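Long-range contacts in copper homeostasis protein CutC (Streptococcus agalactiae, PDB 2BDQ), which probably binds copper ions in the cytoplasm and is thought to take part in copper homeostasis: residues S100-D105 / F127-K132; I55-M60 / E89-V94; P160-I165 / Q193-E198; T12-L17 / Q48-K53. All blocks are in the same frame, centred on the assembly; numbering follows the deposited sequence.

Contact 1 (S100-D105 / F127-K132); sequences SNNHID and FDVIPK
Two loops meet at one backbone crossing, where Asn102 and Ile130 bring their CA atoms within 5.2 Å; no hydrogen bond spans the gap. Asn102 has positive phi (61°), and its carbonyl oxygen lies against the end of the turn that opens segment 127-132. There it receives a CA-H...O contact from Ile130, O to CA 3.4 Å, and also lies against CD of Pro131. The turn itself is fastened by the bond from Ile130 N to Phe127 O. The Asn102 side chain, CG beside its own backbone N, crosses Val129 at about a right angle and sets ND2 3.5 Å from Val129 CG1, a van der Waals contact between the amide nitrogen and a methyl. On the outer flank, His103 starts away from the partner loop, yet its ring swings back so that NE2 lies 3.7 Å from Pro131 CG. A weak bond from His103 ND1 to Asn101 OD1 restrains the imidazole, and Asn101 O sits over the centre of one ring face. Inside, Ile104 and Ile130 cross obliquely, both with CG1 anti to the carbonyl carbon, and CG1 of Ile104 touches CD1 of Ile130 at 3.6 Å. The two loops follow barrel strands 92-95 and 121-123 and lead into helices 106-116 and 135-144. Asp105 caps the first helix through Ala108 N, while Ile104 and Ile130 both rest on Ser138 of the second.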
loop_
_atom_site.group_PDB
_atom_site.type_symbol
_atom_site.label_atom_id
_atom_site.label_comp_id
_atom_site.label_asym_id
_atom_site.label_seq_id
_atom_site.Cartn_x
_atom_site.Cartn_y
_atom_site.Cartn_z
ATOM N N SER A 100 21.478 -4.894 11.271
ATOM C CA SER A 100 22.335 -4.022 10.479
ATOM C C SER A 100 23.455 -4.798 9.790
ATOM O O SER A 100 23.992 -4.353 8.773
ATOM C CB SER A 100 22.933 -2.923 11.361
ATOM O OG SER A 100 23.765 -3.472 12.375
ATOM N N ASN A 101 23.807 -5.958 10.339
ATOM C CA ASN A 101 24.856 -6.789 9.748
ATOM C C ASN A 101 24.291 -7.866 8.820
ATOM O O ASN A 101 24.954 -8.862 8.527
ATOM C CB ASN A 101 25.724 -7.412 10.849
ATOM C CG ASN A 101 24.913 -7.872 12.042
ATOM O OD1 ASN A 101 24.499 -9.034 12.123
ATOM N ND2 ASN A 101 24.670 -6.954 12.982
ATOM N N ASN A 102 23.061 -7.651 8.359
ATOM C CA ASN A 102 22.405 -8.561 7.426
ATOM C C ASN A 102 22.181 -9.979 7.916
ATOM O O ASN A 102 22.259 -10.935 7.139
ATOM C CB ASN A 102 23.199 -8.604 6.125
ATOM C CG ASN A 102 23.256 -7.264 5.449
ATOM O OD1 ASN A 102 24.240 -6.931 4.789
ATOM N ND2 ASN A 102 22.196 -6.485 5.593
ATOM N N HIS A 103 21.912 -10.120 9.204
ATOM C CA HIS A 103 21.644 -11.428 9.782
ATOM C C HIS A 103 20.213 -11.424 10.272
ATOM O O HIS A 103 19.610 -10.363 10.440
ATOM C CB HIS A 103 22.609 -11.704 10.933
ATOM C CG HIS A 103 23.983 -12.081 10.476
ATOM N ND1 HIS A 103 25.122 -11.743 11.173
ATOM C CD2 HIS A 103 24.400 -12.759 9.380
ATOM C CE1 HIS A 103 26.183 -12.191 10.524
ATOM N NE2 HIS A 103 25.772 -12.810 9.432
ATOM N N ILE A 104 19.660 -12.607 10.490
ATOM C CA ILE A 104 18.293 -12.691 10.963
ATOM C C ILE A 104 18.166 -12.093 12.354
ATOM O O ILE A 104 18.868 -12.496 13.276
ATOM C CB ILE A 104 17.807 -14.149 10.996
ATOM C CG1 ILE A 104 17.724 -14.689 9.569
ATOM C CG2 ILE A 104 16.451 -14.230 11.682
ATOM C CD1 ILE A 104 17.199 -16.085 9.477
ATOM N N ASP A 105 17.268 -11.122 12.497
ATOM C CA ASP A 105 17.055 -10.484 13.786
ATOM C C ASP A 105 16.085 -11.348 14.588
ATOM O O ASP A 105 14.876 -11.097 14.598
ATOM C CB ASP A 105 16.474 -9.078 13.601
ATOM C CG ASP A 105 16.442 -8.285 14.900
ATOM O OD1 ASP A 105 16.409 -8.918 15.975
ATOM O OD2 ASP A 105 16.439 -7.036 14.848
ATOM N N PHE A 127 15.796 -12.882 2.797
ATOM C CA PHE A 127 16.718 -13.985 3.036
ATOM C C PHE A 127 17.952 -13.902 2.142
ATOM O O PHE A 127 19.050 -14.247 2.571
ATOM C CB PHE A 127 16.018 -15.325 2.793
ATOM C CG PHE A 127 16.839 -16.522 3.193
ATOM C CD1 PHE A 127 16.841 -16.972 4.515
ATOM C CD2 PHE A 127 17.622 -17.191 2.258
ATOM C CE1 PHE A 127 17.617 -18.065 4.899
ATOM C CE2 PHE A 127 18.403 -18.284 2.632
ATOM C CZ PHE A 127 18.400 -18.726 3.949
ATOM N N ASP A 128 17.773 -13.446 0.906
ATOM C CA ASP A 128 18.883 -13.343 -0.038
ATOM C C ASP A 128 19.951 -12.316 0.351
ATOM O O ASP A 128 21.079 -12.390 -0.142
ATOM C CB ASP A 128 18.360 -13.021 -1.442
ATOM C CG ASP A 128 17.411 -14.087 -1.977
ATOM O OD1 ASP A 128 17.824 -15.260 -2.105
ATOM O OD2 ASP A 128 16.243 -13.754 -2.277
ATOM N N VAL A 129 19.601 -11.365 1.227
ATOM C CA VAL A 129 20.540 -10.324 1.675
ATOM C C VAL A 129 21.559 -10.907 2.658
ATOM O O VAL A 129 22.642 -10.355 2.860
ATOM C CB VAL A 129 19.800 -9.150 2.381
ATOM C CG1 VAL A 129 20.806 -8.095 2.863
ATOM C CG2 VAL A 129 18.789 -8.524 1.435
ATOM N N ILE A 130 21.188 -12.021 3.279
ATOM C CA ILE A 130 22.056 -12.701 4.231
ATOM C C ILE A 130 23.328 -13.194 3.518
ATOM O O ILE A 130 23.262 -13.758 2.424
ATOM C CB ILE A 130 21.309 -13.895 4.865
ATOM C CG1 ILE A 130 20.056 -13.381 5.581
ATOM C CG2 ILE A 130 22.217 -14.649 5.837
ATOM C CD1 ILE A 130 19.247 -14.457 6.261
ATOM N N PRO A 131 24.506 -12.955 4.114
ATOM C CA PRO A 131 25.732 -13.423 3.454
ATOM C C PRO A 131 25.644 -14.928 3.207
ATOM O O PRO A 131 25.303 -15.688 4.113
ATOM C CB PRO A 131 26.839 -13.027 4.439
ATOM C CG PRO A 131 26.128 -12.899 5.755
ATOM C CD PRO A 131 24.815 -12.263 5.373
ATOM N N LYS A 132 25.936 -15.333 1.973
ATOM C CA LYS A 132 25.860 -16.731 1.553
ATOM C C LYS A 132 26.495 -17.727 2.518
ATOM O O LYS A 132 26.108 -18.896 2.546
ATOM C CB LYS A 132 26.470 -16.907 0.148
ATOM C CG LYS A 132 25.880 -15.973 -0.924
ATOM C CD LYS A 132 24.340 -16.021 -0.967
ATOM C CE LYS A 132 23.733 -14.871 -1.798
ATOM N NZ LYS A 132 22.226 -14.835 -1.776
#

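Contact 2 (I55-M60 / E89-V94); sequences ISVAVM and ESDALV
Asp91 turns its CG anti to the carbonyl carbon (chi1 -63°), which sets the carboxylate beside Val57 N. OD2 then accepts the Val57 N-H at 3.0 Å through its anti lone pair, and also bonds to His51 NE2, so two donors grip this oxygen. Val57 O in turn takes the Asp91 N-H, in the carbonyl plane, and a weaker bond from Ala92 N. Beyond this side-chain start the pairing becomes regular parallel sheet: Val59 N gives to Ala92 O and Val59 O receives Val94 N, each at 2.8 Å, with the donors well above the carbonyl planes. These are neighbouring strands of the closed eight-stranded TIM barrel, joined in a beta-alpha-beta unit through helix 72-87. Ala58, Ala92 and Val94 share one face, where Ala58 CB is 3.8 Å from both Ala92 CB and Val94 CG2; at its end the bent selenomethionine Met60 lays SE obliquely against Val94. On the face of Val59 and Leu93, Val59 CG2, anti to its carbonyl carbon, presses to 3.1 Å from Ser90 OG. That hydroxyl is engaged with Ala85 O, at the Schellman-type end of helix 72-87, and with Asn47 of helix 40-52.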
loop_
_atom_site.group_PDB
_atom_site.type_symbol
_atom_site.label_atom_id
_atom_site.label_comp_id
_atom_site.label_asym_id
_atom_site.label_seq_id
_atom_site.Cartn_x
_atom_site.Cartn_y
_atom_site.Cartn_z
ATOM N N ILE A 55 -8.775 -20.827 -2.607
ATOM C CA ILE A 55 -7.350 -20.548 -2.694
ATOM C C ILE A 55 -6.866 -19.885 -1.405
ATOM O O ILE A 55 -7.544 -19.021 -0.847
ATOM C CB ILE A 55 -7.030 -19.667 -3.922
ATOM C CG1 ILE A 55 -5.599 -19.154 -3.838
ATOM C CG2 ILE A 55 -8.020 -18.530 -4.013
ATOM C CD1 ILE A 55 -5.173 -18.356 -5.041
ATOM N N SER A 56 -5.702 -20.321 -0.928
ATOM C CA SER A 56 -5.116 -19.798 0.303
ATOM C C SER A 56 -4.536 -18.414 0.090
ATOM O O SER A 56 -4.199 -18.033 -1.032
ATOM C CB SER A 56 -4.016 -20.734 0.809
ATOM O OG SER A 56 -4.542 -22.022 1.072
ATOM N N VAL A 57 -4.396 -17.683 1.190
ATOM C CA VAL A 57 -3.890 -16.318 1.165
ATOM C C VAL A 57 -2.774 -16.052 2.159
ATOM O O VAL A 57 -2.972 -16.195 3.355
ATOM C CB VAL A 57 -5.020 -15.327 1.484
ATOM C CG1 VAL A 57 -4.527 -13.893 1.312
ATOM C CG2 VAL A 57 -6.218 -15.608 0.598
ATOM N N ALA A 58 -1.609 -15.650 1.665
ATOM C CA ALA A 58 -0.476 -15.329 2.529
ATOM C C ALA A 58 -0.370 -13.802 2.531
ATOM O O ALA A 58 -0.115 -13.193 1.494
ATOM C CB ALA A 58 0.808 -15.949 1.977
ATOM N N VAL A 59 -0.579 -13.182 3.689
ATOM C CA VAL A 59 -0.536 -11.726 3.786
ATOM C C VAL A 59 0.839 -11.147 4.097
ATOM O O VAL A 59 1.515 -11.571 5.038
ATOM C CB VAL A 59 -1.548 -11.217 4.847
ATOM C CG1 VAL A 59 -1.471 -9.700 4.970
ATOM C CG2 VAL A 59 -2.952 -11.640 4.450
HETATM N N MSE A 60 1.239 -10.164 3.296
HETATM C CA MSE A 60 2.520 -9.494 3.473
HETATM C C MSE A 60 2.520 -8.590 4.699
HETATM O O MSE A 60 1.619 -7.771 4.891
HETATM C CB MSE A 60 2.864 -8.652 2.236
HETATM C CG MSE A 60 4.041 -9.177 1.433
HETATM SE SE MSE A 60 5.711 -8.877 2.375
HETATM C CE MSE A 60 6.824 -8.395 0.870
ATOM N N GLU A 89 -8.801 -13.981 9.252
ATOM C CA GLU A 89 -8.643 -15.353 8.782
ATOM C C GLU A 89 -7.609 -15.595 7.686
ATOM O O GLU A 89 -7.812 -16.445 6.817
ATOM C CB GLU A 89 -10.001 -15.898 8.325
ATOM C CG GLU A 89 -11.076 -15.897 9.409
ATOM C CD GLU A 89 -12.444 -16.303 8.879
ATOM O OE1 GLU A 89 -12.592 -17.460 8.424
ATOM O OE2 GLU A 89 -13.371 -15.461 8.910
ATOM N N SER A 90 -6.501 -14.860 7.721
ATOM C CA SER A 90 -5.456 -15.064 6.729
ATOM C C SER A 90 -4.845 -16.446 6.974
ATOM O O SER A 90 -4.802 -16.927 8.111
ATOM C CB SER A 90 -4.385 -13.981 6.848
ATOM O OG SER A 90 -4.940 -12.697 6.607
ATOM N N ASP A 91 -4.377 -17.081 5.907
ATOM C CA ASP A 91 -3.797 -18.414 6.003
ATOM C C ASP A 91 -2.316 -18.422 6.338
ATOM O O ASP A 91 -1.811 -19.395 6.904
ATOM C CB ASP A 91 -4.029 -19.158 4.695
ATOM C CG ASP A 91 -5.498 -19.358 4.409
ATOM O OD1 ASP A 91 -6.136 -20.157 5.131
ATOM O OD2 ASP A 91 -6.019 -18.700 3.481
ATOM N N ALA A 92 -1.621 -17.341 6.000
ATOM C CA ALA A 92 -0.198 -17.256 6.282
ATOM C C ALA A 92 0.270 -15.810 6.368
ATOM O O ALA A 92 -0.376 -14.907 5.844
ATOM C CB ALA A 92 0.586 -17.998 5.203
ATOM N N LEU A 93 1.401 -15.604 7.035
ATOM C CA LEU A 93 1.976 -14.279 7.186
ATOM C C LEU A 93 3.372 -14.286 6.567
ATOM O O LEU A 93 4.145 -15.221 6.778
ATOM C CB LEU A 93 2.041 -13.913 8.669
ATOM C CG LEU A 93 0.730 -14.102 9.446
ATOM C CD1 LEU A 93 0.970 -13.809 10.924
ATOM C CD2 LEU A 93 -0.358 -13.191 8.886
ATOM N N VAL A 94 3.684 -13.243 5.798
ATOM C CA VAL A 94 4.972 -13.121 5.123
ATOM C C VAL A 94 5.730 -11.925 5.699
ATOM O O VAL A 94 5.273 -10.783 5.595
ATOM C CB VAL A 94 4.769 -12.898 3.609
ATOM C CG1 VAL A 94 6.089 -13.021 2.876
ATOM C CG2 VAL A 94 3.745 -13.888 3.071
#

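Contact 3 (P160-I165 / Q193-E198); sequences PIIENI and QYICQE
A single 3-10 turn, residues 161-163, is followed, after Asn164 at the N-cap position, by helix 165-175 and lies beside helix 192-199, with CA atoms of Ile162 and Ile195 6.7 Å apart and those of Ile165 and Glu198 6.8 Å apart. Bonds from Glu163 N to Pro160 O and from Asn164 N to Ile161 O hold the turn. Ile161 and Ile162 both place CG1 anti to the backbone N, and a bend at chi2 (-80° and 67°) brings each CD1 to the helix. Ile161 meets Ile195 tip to tip, its CD1 3.9 Å from Ile195 CG2. Ile162 crosses Ile195 at about a right angle, and their CD1 methyls are pressed to 3.5 Å, tighter than usual for two carbons. The same Ile162 methyl reaches the edge of the Tyr194 ring near its plane, 3.7 Å from CD2. Ile165 comes across Tyr194 with CD1 4.1 Å from CE2, while its CG2 branch lies against CB and O of Glu198. The aliphatic CG of Glu198 sits above one face of the tyrosine ring, off toward its rim. With no hydrogen bond or salt bridge between the segments, the two elements are joined by apolar contact, buried around Ile161 and Ile195 and grading into an exposed margin at Ile162 and Tyr194.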
loop_
_atom_site.group_PDB
_atom_site.type_symbol
_atom_site.label_atom_id
_atom_site.label_comp_id
_atom_site.label_asym_id
_atom_site.label_seq_id
_atom_site.Cartn_x
_atom_site.Cartn_y
_atom_site.Cartn_z
ATOM N N PRO A 160 20.013 -13.532 -12.892
ATOM C CA PRO A 160 19.003 -14.491 -13.347
ATOM C C PRO A 160 18.940 -15.679 -12.392
ATOM O O PRO A 160 19.965 -16.284 -12.083
ATOM C CB PRO A 160 19.508 -14.896 -14.732
ATOM C CG PRO A 160 20.207 -13.660 -15.204
ATOM C CD PRO A 160 20.974 -13.237 -13.969
ATOM N N ILE A 161 17.736 -15.999 -11.931
ATOM C CA ILE A 161 17.527 -17.107 -11.008
ATOM C C ILE A 161 18.077 -18.412 -11.600
ATOM O O ILE A 161 18.549 -19.284 -10.875
ATOM C CB ILE A 161 16.007 -17.230 -10.671
ATOM C CG1 ILE A 161 15.795 -18.066 -9.402
ATOM C CG2 ILE A 161 15.252 -17.808 -11.853
ATOM C CD1 ILE A 161 15.878 -19.556 -9.609
ATOM N N ILE A 162 18.044 -18.526 -12.926
ATOM C CA ILE A 162 18.534 -19.724 -13.605
ATOM C C ILE A 162 19.999 -20.018 -13.258
ATOM O O ILE A 162 20.441 -21.167 -13.309
ATOM C CB ILE A 162 18.397 -19.592 -15.138
ATOM C CG1 ILE A 162 18.676 -20.938 -15.797
ATOM C CG2 ILE A 162 19.363 -18.553 -15.671
ATOM C CD1 ILE A 162 17.643 -21.993 -15.485
ATOM N N GLU A 163 20.737 -18.979 -12.879
ATOM C CA GLU A 163 22.141 -19.138 -12.531
ATOM C C GLU A 163 22.362 -19.432 -11.051
ATOM O O GLU A 163 23.502 -19.524 -10.602
ATOM C CB GLU A 163 22.921 -17.885 -12.919
ATOM C CG GLU A 163 22.484 -17.285 -14.241
ATOM C CD GLU A 163 23.641 -16.937 -15.153
ATOM O OE1 GLU A 163 24.134 -17.847 -15.862
ATOM O OE2 GLU A 163 24.060 -15.757 -15.153
ATOM N N ASN A 164 21.282 -19.581 -10.291
ATOM C CA ASN A 164 21.421 -19.864 -8.861
ATOM C C ASN A 164 21.061 -21.295 -8.503
ATOM O O ASN A 164 20.937 -21.637 -7.330
ATOM C CB ASN A 164 20.549 -18.913 -8.043
ATOM C CG ASN A 164 20.903 -17.464 -8.272
ATOM O OD1 ASN A 164 22.067 -17.131 -8.489
ATOM N ND2 ASN A 164 19.905 -16.587 -8.199
ATOM N N ILE A 165 20.893 -22.124 -9.524
ATOM C CA ILE A 165 20.520 -23.516 -9.335
ATOM C C ILE A 165 21.365 -24.239 -8.287
ATOM O O ILE A 165 20.825 -24.837 -7.356
ATOM C CB ILE A 165 20.598 -24.279 -10.676
ATOM C CG1 ILE A 165 19.534 -23.732 -11.630
ATOM C CG2 ILE A 165 20.413 -25.777 -10.449
ATOM C CD1 ILE A 165 19.566 -24.350 -13.010
ATOM N N GLN A 193 9.093 -24.641 -13.988
ATOM C CA GLN A 193 9.156 -26.098 -13.992
ATOM C C GLN A 193 10.598 -26.592 -14.011
ATOM O O GLN A 193 10.973 -27.477 -13.232
ATOM C CB GLN A 193 8.399 -26.660 -15.191
ATOM C CG GLN A 193 6.910 -26.785 -14.950
ATOM C CD GLN A 193 6.153 -27.230 -16.182
ATOM O OE1 GLN A 193 5.988 -26.467 -17.138
ATOM N NE2 GLN A 193 5.694 -28.476 -16.173
ATOM N N TYR A 194 11.403 -26.010 -14.897
ATOM C CA TYR A 194 12.810 -26.376 -15.020
ATOM C C TYR A 194 13.563 -26.080 -13.728
ATOM O O TYR A 194 14.297 -26.924 -13.219
ATOM C CB TYR A 194 13.461 -25.604 -16.174
ATOM C CG TYR A 194 14.897 -26.005 -16.439
ATOM C CD1 TYR A 194 15.197 -27.200 -17.092
ATOM C CD2 TYR A 194 15.958 -25.212 -16.000
ATOM C CE1 TYR A 194 16.514 -27.598 -17.300
ATOM C CE2 TYR A 194 17.281 -25.600 -16.200
ATOM C CZ TYR A 194 17.549 -26.793 -16.849
ATOM O OH TYR A 194 18.851 -27.186 -17.030
ATOM N N ILE A 195 13.388 -24.873 -13.204
ATOM C CA ILE A 195 14.060 -24.478 -11.969
ATOM C C ILE A 195 13.753 -25.434 -10.815
ATOM O O ILE A 195 14.653 -25.814 -10.068
ATOM C CB ILE A 195 13.683 -23.022 -11.579
ATOM C CG1 ILE A 195 14.599 -22.040 -12.314
ATOM C CG2 ILE A 195 13.842 -22.802 -10.086
ATOM C CD1 ILE A 195 14.583 -22.174 -13.813
ATOM N N CYS A 196 12.489 -25.828 -10.684
ATOM C CA CYS A 196 12.076 -26.738 -9.620
ATOM C C CYS A 196 12.670 -28.140 -9.740
ATOM O O CYS A 196 13.127 -28.704 -8.754
ATOM C CB CYS A 196 10.549 -26.839 -9.571
ATOM S SG CYS A 196 9.728 -25.361 -8.940
ATOM N N GLN A 197 12.672 -28.707 -10.942
ATOM C CA GLN A 197 13.217 -30.051 -11.100
ATOM C C GLN A 197 14.729 -30.105 -10.901
ATOM O O GLN A 197 15.256 -31.115 -10.453
ATOM C CB GLN A 197 12.873 -30.625 -12.478
ATOM C CG GLN A 197 13.728 -30.083 -13.598
ATOM C CD GLN A 197 13.642 -30.923 -14.851
ATOM O OE1 GLN A 197 14.313 -30.644 -15.844
ATOM N NE2 GLN A 197 12.811 -31.959 -14.813
ATOM N N GLU A 198 15.428 -29.021 -11.225
ATOM C CA GLU A 198 16.882 -29.000 -11.078
ATOM C C GLU A 198 17.343 -28.642 -9.668
ATOM O O GLU A 198 18.520 -28.800 -9.338
ATOM C CB GLU A 198 17.504 -28.015 -12.075
ATOM C CG GLU A 198 17.257 -28.361 -13.531
ATOM C CD GLU A 198 17.865 -29.699 -13.937
ATOM O OE1 GLU A 198 17.158 -30.499 -14.582
ATOM O OE2 GLU A 198 19.045 -29.948 -13.617
#

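Contact 4 (T12-L17 / Q48-K53); sequences TDLTRL and QYLHEK
The tight half of this contact is buried and made of leucines. Leu14 and Leu50 cross at about a right angle, Leu14 CD1 touching Leu50 CD2 at 3.8 Å, while Leu17 CD2 approaches the same Leu50 methyl more loosely. Next to them Lys53, CG anti to the carbonyl carbon, runs out from the end of helix 40-52 and bends at chi3 (72°), which brings its ammonium group up to the carbonyl oxygens of Leu14 and Leu17. NZ bonds to Leu17 O at 2.8 Å, in the carbonyl plane on a lone pair, and more weakly to Leu14 O at 3.0 Å. Leu14 O also takes the backbone N-H of Leu17, so the lysine grips a turn that is already closed. The outer half is more exposed, at Thr15 above all, though not everywhere looser. Tyr49, CG anti to its backbone N, presents its ring edge to Leu14 O, in plane with CE2 3.9 Å away, and CE2 also meets Leu14 CB. The Tyr49 and Thr15 side chains cross obliquely, with OH 3.2 Å from Thr15 CG2. Arg16 points away from the helix, its NH2 7.0 Å from Lys53 NZ, so the two like charges stay apart. Tyr49 also packs on Leu73 of the second subunit. Inward, Leu14 rests on Ala8 of strand 3-9, Leu14 and Leu50 on Val25 of strand 24-28, and Leu17 on Phe6 and Ile55.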
loop_
_atom_site.group_PDB
_atom_site.type_symbol
_atom_site.label_atom_id
_atom_site.label_comp_id
_atom_site.label_asym_id
_atom_site.label_seq_id
_atom_site.Cartn_x
_atom_site.Cartn_y
_atom_site.Cartn_z
ATOM N N THR A 12 -7.268 -6.557 -7.829
ATOM C CA THR A 12 -7.558 -6.211 -9.206
ATOM C C THR A 12 -7.415 -7.389 -10.170
ATOM O O THR A 12 -8.272 -7.604 -11.023
ATOM C CB THR A 12 -6.621 -5.086 -9.681
ATOM O OG1 THR A 12 -6.620 -4.028 -8.715
ATOM C CG2 THR A 12 -7.078 -4.542 -11.013
ATOM N N ASP A 13 -6.334 -8.149 -10.032
ATOM C CA ASP A 13 -6.069 -9.269 -10.927
ATOM C C ASP A 13 -6.482 -10.632 -10.391
ATOM O O ASP A 13 -6.105 -11.655 -10.953
ATOM C CB ASP A 13 -4.579 -9.284 -11.268
ATOM C CG ASP A 13 -4.094 -7.945 -11.787
ATOM O OD1 ASP A 13 -2.946 -7.562 -11.475
ATOM O OD2 ASP A 13 -4.859 -7.273 -12.509
ATOM N N LEU A 14 -7.270 -10.652 -9.324
ATOM C CA LEU A 14 -7.686 -11.921 -8.738
ATOM C C LEU A 14 -8.847 -12.619 -9.442
ATOM O O LEU A 14 -9.002 -13.833 -9.321
ATOM C CB LEU A 14 -8.044 -11.733 -7.261
ATOM C CG LEU A 14 -6.949 -11.270 -6.299
ATOM C CD1 LEU A 14 -7.530 -11.275 -4.902
ATOM C CD2 LEU A 14 -5.726 -12.175 -6.369
ATOM N N THR A 15 -9.645 -11.864 -10.189
ATOM C CA THR A 15 -10.804 -12.435 -10.867
ATOM C C THR A 15 -10.507 -13.520 -11.895
ATOM O O THR A 15 -11.402 -14.268 -12.278
ATOM C CB THR A 15 -11.660 -11.330 -11.533
ATOM O OG1 THR A 15 -10.811 -10.423 -12.245
ATOM C CG2 THR A 15 -12.444 -10.563 -10.476
ATOM N N ARG A 16 -9.258 -13.631 -12.333
ATOM C CA ARG A 16 -8.923 -14.651 -13.322
ATOM C C ARG A 16 -8.222 -15.868 -12.717
ATOM O O ARG A 16 -7.917 -16.829 -13.423
ATOM C CB ARG A 16 -8.045 -14.053 -14.424
ATOM C CG ARG A 16 -8.258 -14.702 -15.787
ATOM C CD ARG A 16 -9.713 -14.537 -16.227
ATOM N NE ARG A 16 -10.091 -13.124 -16.275
ATOM C CZ ARG A 16 -11.310 -12.661 -16.017
ATOM N NH1 ARG A 16 -11.552 -11.356 -16.088
ATOM N NH2 ARG A 16 -12.283 -13.500 -15.681
ATOM N N LEU A 17 -7.971 -15.834 -11.412
ATOM C CA LEU A 17 -7.300 -16.949 -10.758
ATOM C C LEU A 17 -8.189 -18.179 -10.664
ATOM O O LEU A 17 -9.402 -18.074 -10.478
ATOM C CB LEU A 17 -6.825 -16.549 -9.357
ATOM C CG LEU A 17 -5.474 -15.839 -9.222
ATOM C CD1 LEU A 17 -5.405 -14.644 -10.152
ATOM C CD2 LEU A 17 -5.276 -15.405 -7.780
ATOM N N GLN A 48 -11.900 -13.389 1.826
ATOM C CA GLN A 48 -13.223 -13.962 1.607
ATOM C C GLN A 48 -13.408 -14.333 0.142
ATOM O O GLN A 48 -13.967 -15.379 -0.169
ATOM C CB GLN A 48 -14.303 -12.967 2.036
ATOM C CG GLN A 48 -15.731 -13.475 1.885
ATOM C CD GLN A 48 -16.745 -12.506 2.475
ATOM O OE1 GLN A 48 -16.602 -12.060 3.620
ATOM N NE2 GLN A 48 -17.776 -12.176 1.700
ATOM N N TYR A 49 -12.929 -13.475 -0.752
ATOM C CA TYR A 49 -13.044 -13.719 -2.186
ATOM C C TYR A 49 -12.229 -14.936 -2.603
ATOM O O TYR A 49 -12.723 -15.808 -3.309
ATOM C CB TYR A 49 -12.562 -12.504 -2.974
ATOM C CG TYR A 49 -12.702 -12.651 -4.471
ATOM C CD1 TYR A 49 -13.928 -12.455 -5.098
ATOM C CD2 TYR A 49 -11.603 -12.990 -5.261
ATOM C CE1 TYR A 49 -14.058 -12.588 -6.486
ATOM C CE2 TYR A 49 -11.720 -13.126 -6.641
ATOM C CZ TYR A 49 -12.951 -12.921 -7.247
ATOM O OH TYR A 49 -13.073 -13.037 -8.614
ATOM N N LEU A 50 -10.975 -14.991 -2.169
ATOM C CA LEU A 50 -10.109 -16.107 -2.515
ATOM C C LEU A 50 -10.544 -17.412 -1.851
ATOM O O LEU A 50 -10.557 -18.457 -2.497
ATOM C CB LEU A 50 -8.663 -15.781 -2.150
ATOM C CG LEU A 50 -8.042 -14.640 -2.962
ATOM C CD1 LEU A 50 -6.737 -14.222 -2.318
ATOM C CD2 LEU A 50 -7.831 -15.073 -4.416
ATOM N N HIS A 51 -10.900 -17.363 -0.571
ATOM C CA HIS A 51 -11.344 -18.570 0.117
ATOM C C HIS A 51 -12.563 -19.133 -0.601
ATOM O O HIS A 51 -12.720 -20.345 -0.725
ATOM C CB HIS A 51 -11.702 -18.263 1.572
ATOM C CG HIS A 51 -10.515 -18.007 2.447
ATOM N ND1 HIS A 51 -10.628 -17.498 3.722
ATOM C CD2 HIS A 51 -9.190 -18.187 2.230
ATOM C CE1 HIS A 51 -9.426 -17.373 4.253
ATOM N NE2 HIS A 51 -8.536 -17.785 3.368
ATOM N N GLU A 52 -13.418 -18.239 -1.081
ATOM C CA GLU A 52 -14.622 -18.633 -1.799
ATOM C C GLU A 52 -14.250 -19.420 -3.063
ATOM O O GLU A 52 -14.968 -20.342 -3.451
ATOM C CB GLU A 52 -15.420 -17.376 -2.147
ATOM C CG GLU A 52 -16.804 -17.583 -2.733
ATOM C CD GLU A 52 -17.611 -16.284 -2.743
ATOM O OE1 GLU A 52 -17.995 -15.823 -1.641
ATOM O OE2 GLU A 52 -17.847 -15.716 -3.841
ATOM N N LYS A 53 -13.123 -19.070 -3.688
ATOM C CA LYS A 53 -12.661 -19.762 -4.894
ATOM C C LYS A 53 -11.707 -20.902 -4.537
ATOM O O LYS A 53 -11.081 -21.507 -5.409
ATOM C CB LYS A 53 -11.960 -18.784 -5.845
ATOM C CG LYS A 53 -12.862 -17.689 -6.377
ATOM C CD LYS A 53 -12.101 -16.663 -7.206
ATOM C CE LYS A 53 -11.666 -17.201 -8.552
ATOM N NZ LYS A 53 -11.011 -16.124 -9.343
#

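How the contacts relate
Along the chain the order is contact 4, contact 2, contact 1, contact 3, each closing before the next opens, so the contacts follow successive parts of the TIM barrel. Contacts 2 and 4 are neighbours, centres about 13 Å apart: helix 40-52 leads directly into strand 56-60, and Ile55 N lies 3.0 Å from Leu50 O, a probable hydrogen bond where helix passes into strand. Contact 1 lies across the chain's centre from both, and its nearest atoms are about 7 Å from contact 3. Contacts 1 and 4 are farthest apart, their centres about 34 Å distant. Contact 2 is part of the strand pairing that closes the barrel; the other three join the loops and helices outside it.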